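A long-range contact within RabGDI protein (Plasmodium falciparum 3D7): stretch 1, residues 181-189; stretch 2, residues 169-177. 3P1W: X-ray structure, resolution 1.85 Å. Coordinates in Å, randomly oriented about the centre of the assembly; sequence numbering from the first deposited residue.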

ATOM      1  N   THR A 181      33.083  -0.972  -5.260  1.00 68.47           N
ATOM      2  CA  THR A 181      31.967  -1.802  -5.750  1.00 65.95           C
ATOM      3  C   THR A 181      31.202  -1.165  -6.925  1.00 64.26           C
ATOM      4  O   THR A 181      30.212  -1.732  -7.396  1.00 62.63           O
ATOM      5  CB  THR A 181      30.943  -2.110  -4.624  1.00 64.27           C
ATOM      6  OG1 THR A 181      30.205  -0.923  -4.291  1.00 62.80           O
ATOM      7  CG2 THR A 181      31.637  -2.649  -3.380  1.00 66.04           C
ATOM      8  N   TRP A 182      31.655  -0.005  -7.402  1.00 64.64           N
ATOM      9  CA  TRP A 182      30.939   0.735  -8.442  1.00 63.18           C
ATOM     10  C   TRP A 182      31.329   0.377  -9.867  1.00 63.72           C
ATOM     11  O   TRP A 182      30.618   0.751 -10.799  1.00 62.39           O
ATOM     12  CB  TRP A 182      31.142   2.240  -8.271  1.00 63.88           C
ATOM     13  CG  TRP A 182      30.601   2.814  -6.991  1.00 63.20           C
ATOM     14  CD1 TRP A 182      29.863   2.171  -6.033  1.00 62.10           C
ATOM     15  CD2 TRP A 182      30.727   4.171  -6.554  1.00 63.71           C
ATOM     16  NE1 TRP A 182      29.544   3.045  -5.015  1.00 60.88           N
ATOM     17  CE2 TRP A 182      30.062   4.277  -5.313  1.00 62.80           C
ATOM     18  CE3 TRP A 182      31.353   5.304  -7.084  1.00 65.36           C
ATOM     19  CZ2 TRP A 182      30.008   5.473  -4.595  1.00 63.47           C
ATOM     20  CZ3 TRP A 182      31.295   6.492  -6.371  1.00 65.29           C
ATOM     21  CH2 TRP A 182      30.628   6.567  -5.142  1.00 64.47           C
ATOM     22  N   ASP A 183      32.464  -0.307 -10.044  1.00 65.73           N
ATOM     23  CA  ASP A 183      33.029  -0.565 -11.374  1.00 66.58           C
ATOM     24  C   ASP A 183      33.116   0.737 -12.191  1.00 67.35           C
ATOM     25  O   ASP A 183      32.839   0.751 -13.394  1.00 67.19           O
ATOM     26  CB  ASP A 183      32.214  -1.634 -12.119  0.50 64.86           C
ATOM     27  CG  ASP A 183      32.963  -2.219 -13.309  0.50 65.78           C
ATOM     28  OD1 ASP A 183      34.171  -1.957 -13.440  0.50 66.27           O
ATOM     29  OD2 ASP A 183      32.344  -2.939 -14.116  0.50 63.79           O
ATOM     30  N   ASN A 184      33.502   1.820 -11.509  1.00 68.36           N
ATOM     31  CA  ASN A 184      33.708   3.150 -12.106  1.00 69.31           C
ATOM     32  C   ASN A 184      32.467   3.839 -12.649  1.00 67.36           C
ATOM     33  O   ASN A 184      32.571   4.685 -13.539  1.00 68.27           O
ATOM     34  CB  ASN A 184      34.785   3.103 -13.191  1.00 71.73           C
ATOM     35  CG  ASN A 184      36.128   2.740 -12.639  1.00 74.71           C
ATOM     36  OD1 ASN A 184      36.628   3.392 -11.724  1.00 75.88           O
ATOM     37  ND2 ASN A 184      36.731   1.695 -13.189  1.00 77.88           N
ATOM     38  N   LEU A 185      31.304   3.483 -12.101  1.00 64.54           N
ATOM     39  CA  LEU A 185      30.052   4.167 -12.383  1.00 62.39           C
ATOM     40  C   LEU A 185      29.674   4.968 -11.137  1.00 60.99           C
ATOM     41  O   LEU A 185      29.275   4.389 -10.128  1.00 59.72           O
ATOM     42  CB  LEU A 185      28.952   3.148 -12.726  1.00 60.48           C
ATOM     43  CG  LEU A 185      29.289   2.098 -13.799  1.00 61.68           C
ATOM     44  CD1 LEU A 185      28.254   0.990 -13.819  1.00 59.30           C
ATOM     45  CD2 LEU A 185      29.414   2.726 -15.186  1.00 63.53           C
ATOM     46  N   ASP A 186      29.832   6.290 -11.201  1.00 60.97           N
ATOM     47  CA  ASP A 186      29.468   7.179 -10.089  1.00 60.28           C
ATOM     48  C   ASP A 186      27.935   7.265  -9.989  1.00 57.31           C
ATOM     49  O   ASP A 186      27.307   7.872 -10.850  1.00 56.80           O
ATOM     50  CB  ASP A 186      30.068   8.583 -10.302  1.00 61.82           C
ATOM     51  CG  ASP A 186      29.869   9.516  -9.101  1.00 62.02           C
ATOM     52  OD1 ASP A 186      28.926   9.329  -8.304  1.00 59.86           O
ATOM     53  OD2 ASP A 186      30.670  10.465  -8.950  1.00 64.63           O
ATOM     54  N   PRO A 187      27.335   6.671  -8.939  1.00 55.68           N
ATOM     55  CA  PRO A 187      25.860   6.670  -8.848  1.00 53.38           C
ATOM     56  C   PRO A 187      25.256   7.998  -8.379  1.00 53.31           C
ATOM     57  O   PRO A 187      24.020   8.147  -8.404  1.00 51.25           O
ATOM     58  CB  PRO A 187      25.585   5.573  -7.824  1.00 52.25           C
ATOM     59  CG  PRO A 187      26.753   5.630  -6.904  1.00 54.12           C
ATOM     60  CD  PRO A 187      27.945   6.023  -7.761  1.00 56.24           C
ATOM     61  N   TYR A 188      26.097   8.937  -7.934  1.00 54.98           N
ATOM     62  CA  TYR A 188      25.638  10.276  -7.540  1.00 55.63           C
ATOM     63  C   TYR A 188      25.669  11.263  -8.698  1.00 56.21           C
ATOM     64  O   TYR A 188      24.967  12.268  -8.663  1.00 56.09           O
ATOM     65  CB  TYR A 188      26.455  10.809  -6.354  1.00 57.33           C
ATOM     66  CG  TYR A 188      26.357   9.885  -5.171  1.00 57.72           C
ATOM     67  CD1 TYR A 188      25.313  10.002  -4.257  1.00 56.98           C
ATOM     68  CD2 TYR A 188      27.276   8.854  -4.998  1.00 59.50           C
ATOM     69  CE1 TYR A 188      25.207   9.129  -3.185  1.00 57.30           C
ATOM     70  CE2 TYR A 188      27.179   7.980  -3.935  1.00 59.61           C
ATOM     71  CZ  TYR A 188      26.146   8.121  -3.032  1.00 58.69           C
ATOM     72  OH  TYR A 188      26.052   7.242  -1.982  1.00 60.73           O
ATOM     73  N   LYS A 189      26.458  10.958  -9.724  1.00 57.38           N
ATOM     74  CA  LYS A 189      26.601  11.825 -10.894  1.00 58.51           C
ATOM     75  C   LYS A 189      25.824  11.267 -12.089  1.00 57.11           C
ATOM     76  O   LYS A 189      25.138  12.011 -12.795  1.00 57.60           O
ATOM     77  CB  LYS A 189      28.088  12.011 -11.243  1.00 61.06           C
TER
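Stretch 2 169-177: QYVSEWDAN

Four hydrogen bonds, each pairing a side chain of one stretch with the backbone of the other, hold stretch 2 on stretch 1. Tyr170 OH donates to Trp182 O (2.7 Å), and Tyr188 OH donates to Ala176 O at the same distance. Between them, the indole nitrogen Trp182 NE1 reaches Asp175 O (2.8 Å, 157° at the hydrogen), so this carbonyl lies at the edge of the ring, near its plane. Asp175 N in turn donates to Thr181 OG1 (3.0 Å, 134°).

Stretch 2 enters as the last part of a helix and goes on as loop or turn. The two backbones come nearest at the CA atoms of Thr181 and Trp174, 5.2 Å apart, and the separation is 7.7 Å between the CA atoms of Pro187 and Ala176; both chains thus advance in the same sense from the first pair to the second. Stretch 1 is irregular, with a type I' turn from Trp182 to Leu185; Trp182 O, which accepts a hydrogen bond from Leu185 N (3.1 Å) within that turn, also accepts one from Tyr170 OH.

Packing completes the contact. The five-membered rings of Trp182 and Trp174 are near parallel (24°) but slid apart, with centroids 5.1 Å from each other. Pro187 CB meets the edge of the Trp174 ring at CZ2 (3.9 Å), and Leu185 CD1 lies 3.8 Å from Tyr170 CZ. Trp174 NE1 is buried without a polar partner.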

ATOM      1  N   GLN A 169      23.792  -9.143 -10.660  1.00 44.18           N
ATOM      2  CA  GLN A 169      25.076  -9.407 -10.006  1.00 46.02           C
ATOM      3  C   GLN A 169      25.716  -8.104  -9.527  1.00 46.95           C
ATOM      4  O   GLN A 169      26.112  -7.998  -8.368  1.00 48.39           O
ATOM      5  CB  GLN A 169      26.014 -10.191 -10.928  0.50 47.17           C
ATOM      6  CG  GLN A 169      25.621 -11.647 -11.077  0.50 46.29           C
ATOM      7  CD  GLN A 169      26.531 -12.402 -12.028  0.50 46.54           C
ATOM      8  OE1 GLN A 169      27.546 -11.875 -12.474  0.50 47.39           O
ATOM      9  NE2 GLN A 169      26.169 -13.636 -12.340  0.50 45.53           N
ATOM     10  N   TYR A 170      25.772  -7.111 -10.410  1.00 47.01           N
ATOM     11  CA  TYR A 170      26.288  -5.782 -10.058  1.00 47.64           C
ATOM     12  C   TYR A 170      25.577  -5.173  -8.853  1.00 46.64           C
ATOM     13  O   TYR A 170      26.231  -4.749  -7.898  1.00 46.69           O
ATOM     14  CB  TYR A 170      26.170  -4.832 -11.253  1.00 47.33           C
ATOM     15  CG  TYR A 170      26.661  -3.411 -10.996  1.00 47.83           C
ATOM     16  CD1 TYR A 170      28.024  -3.127 -10.879  1.00 49.40           C
ATOM     17  CD2 TYR A 170      25.767  -2.351 -10.925  1.00 45.74           C
ATOM     18  CE1 TYR A 170      28.475  -1.813 -10.663  1.00 49.46           C
ATOM     19  CE2 TYR A 170      26.199  -1.045 -10.710  1.00 46.60           C
ATOM     20  CZ  TYR A 170      27.559  -0.781 -10.587  1.00 48.91           C
ATOM     21  OH  TYR A 170      27.961   0.522 -10.374  1.00 48.95           O
ATOM     22  N   VAL A 171      24.241  -5.131  -8.892  1.00 44.87           N
ATOM     23  CA  VAL A 171      23.470  -4.514  -7.807  1.00 44.61           C
ATOM     24  C   VAL A 171      23.671  -5.278  -6.499  1.00 46.02           C
ATOM     25  O   VAL A 171      23.776  -4.686  -5.429  1.00 45.54           O
ATOM     26  CB  VAL A 171      21.950  -4.461  -8.137  1.00 42.26           C
ATOM     27  CG1 VAL A 171      21.170  -3.852  -6.974  1.00 42.44           C
ATOM     28  CG2 VAL A 171      21.715  -3.669  -9.408  1.00 41.22           C
ATOM     29  N   SER A 172      23.730  -6.602  -6.601  1.00 47.79           N
ATOM     30  CA  SER A 172      23.900  -7.459  -5.435  1.00 50.08           C
ATOM     31  C   SER A 172      25.186  -7.124  -4.650  1.00 52.94           C
ATOM     32  O   SER A 172      25.218  -7.262  -3.426  1.00 53.79           O
ATOM     33  CB  SER A 172      23.922  -8.919  -5.878  1.00 50.93           C
ATOM     34  OG  SER A 172      23.871  -9.790  -4.770  1.00 53.86           O
ATOM     35  N   GLU A 173      26.220  -6.660  -5.347  1.00 54.80           N
ATOM     36  CA  GLU A 173      27.500  -6.296  -4.704  1.00 57.49           C
ATOM     37  C   GLU A 173      27.727  -4.792  -4.558  1.00 57.45           C
ATOM     38  O   GLU A 173      28.719  -4.362  -3.969  1.00 58.94           O
ATOM     39  CB  GLU A 173      28.642  -6.905  -5.487  1.00 59.46           C
ATOM     40  CG  GLU A 173      28.654  -8.408  -5.397  1.00 61.62           C
ATOM     41  CD  GLU A 173      29.933  -8.986  -5.916  1.00 66.73           C
ATOM     42  OE1 GLU A 173      31.004  -8.680  -5.338  1.00 71.04           O
ATOM     43  OE2 GLU A 173      29.868  -9.744  -6.903  1.00 69.83           O
ATOM     44  N   TRP A 174      26.795  -4.005  -5.082  1.00 55.56           N
ATOM     45  CA  TRP A 174      26.882  -2.553  -5.054  1.00 55.48           C
ATOM     46  C   TRP A 174      26.632  -1.989  -3.648  1.00 56.17           C
ATOM     47  O   TRP A 174      25.785  -2.491  -2.898  1.00 55.26           O
ATOM     48  CB  TRP A 174      25.866  -1.983  -6.043  1.00 53.49           C
ATOM     49  CG  TRP A 174      25.823  -0.513  -6.126  1.00 51.11           C
ATOM     50  CD1 TRP A 174      26.538   0.286  -6.968  1.00 50.81           C
ATOM     51  CD2 TRP A 174      24.979   0.351  -5.369  1.00 48.34           C
ATOM     52  NE1 TRP A 174      26.198   1.603  -6.772  1.00 49.89           N
ATOM     53  CE2 TRP A 174      25.246   1.672  -5.790  1.00 48.45           C
ATOM     54  CE3 TRP A 174      24.024   0.135  -4.369  1.00 46.20           C
ATOM     55  CZ2 TRP A 174      24.594   2.782  -5.236  1.00 47.21           C
ATOM     56  CZ3 TRP A 174      23.374   1.234  -3.818  1.00 45.16           C
ATOM     57  CH2 TRP A 174      23.663   2.544  -4.258  1.00 45.98           C
ATOM     58  N   ASP A 175      27.379  -0.935  -3.313  1.00 58.16           N
ATOM     59  CA  ASP A 175      27.268  -0.255  -2.023  1.00 59.02           C
ATOM     60  C   ASP A 175      27.378   1.247  -2.238  1.00 59.46           C
ATOM     61  O   ASP A 175      28.367   1.733  -2.806  1.00 61.41           O
ATOM     62  CB  ASP A 175      28.372  -0.726  -1.072  1.00 61.30           C
ATOM     63  CG  ASP A 175      28.207  -0.187   0.351  1.00 62.38           C
ATOM     64  OD1 ASP A 175      27.907   1.014   0.537  1.00 60.89           O
ATOM     65  OD2 ASP A 175      28.404  -0.979   1.296  1.00 65.85           O
ATOM     66  N   ALA A 176      26.383   1.978  -1.743  1.00 58.62           N
ATOM     67  CA  ALA A 176      26.316   3.424  -1.918  1.00 59.16           C
ATOM     68  C   ALA A 176      27.555   4.149  -1.370  1.00 62.12           C
ATOM     69  O   ALA A 176      27.872   5.253  -1.822  1.00 62.93           O
ATOM     70  CB  ALA A 176      25.055   3.970  -1.257  1.00 57.63           C
ATOM     71  N   ASN A 177      28.253   3.519  -0.421  1.00 64.07           N
ATOM     72  CA  ASN A 177      29.378   4.147   0.289  1.00 66.60           C
ATOM     73  C   ASN A 177      30.742   3.512   0.023  1.00 68.83           C
ATOM     74  O   ASN A 177      31.748   3.941   0.600  1.00 71.24           O
ATOM     75  CB  ASN A 177      29.094   4.145   1.796  1.00 66.88           C
ATOM     76  CG  ASN A 177      27.864   4.950   2.155  1.00 65.76           C
ATOM     77  OD1 ASN A 177      26.957   4.457   2.829  1.00 66.40           O
ATOM     78  ND2 ASN A 177      27.814   6.193   1.691  1.00 66.30           N
TER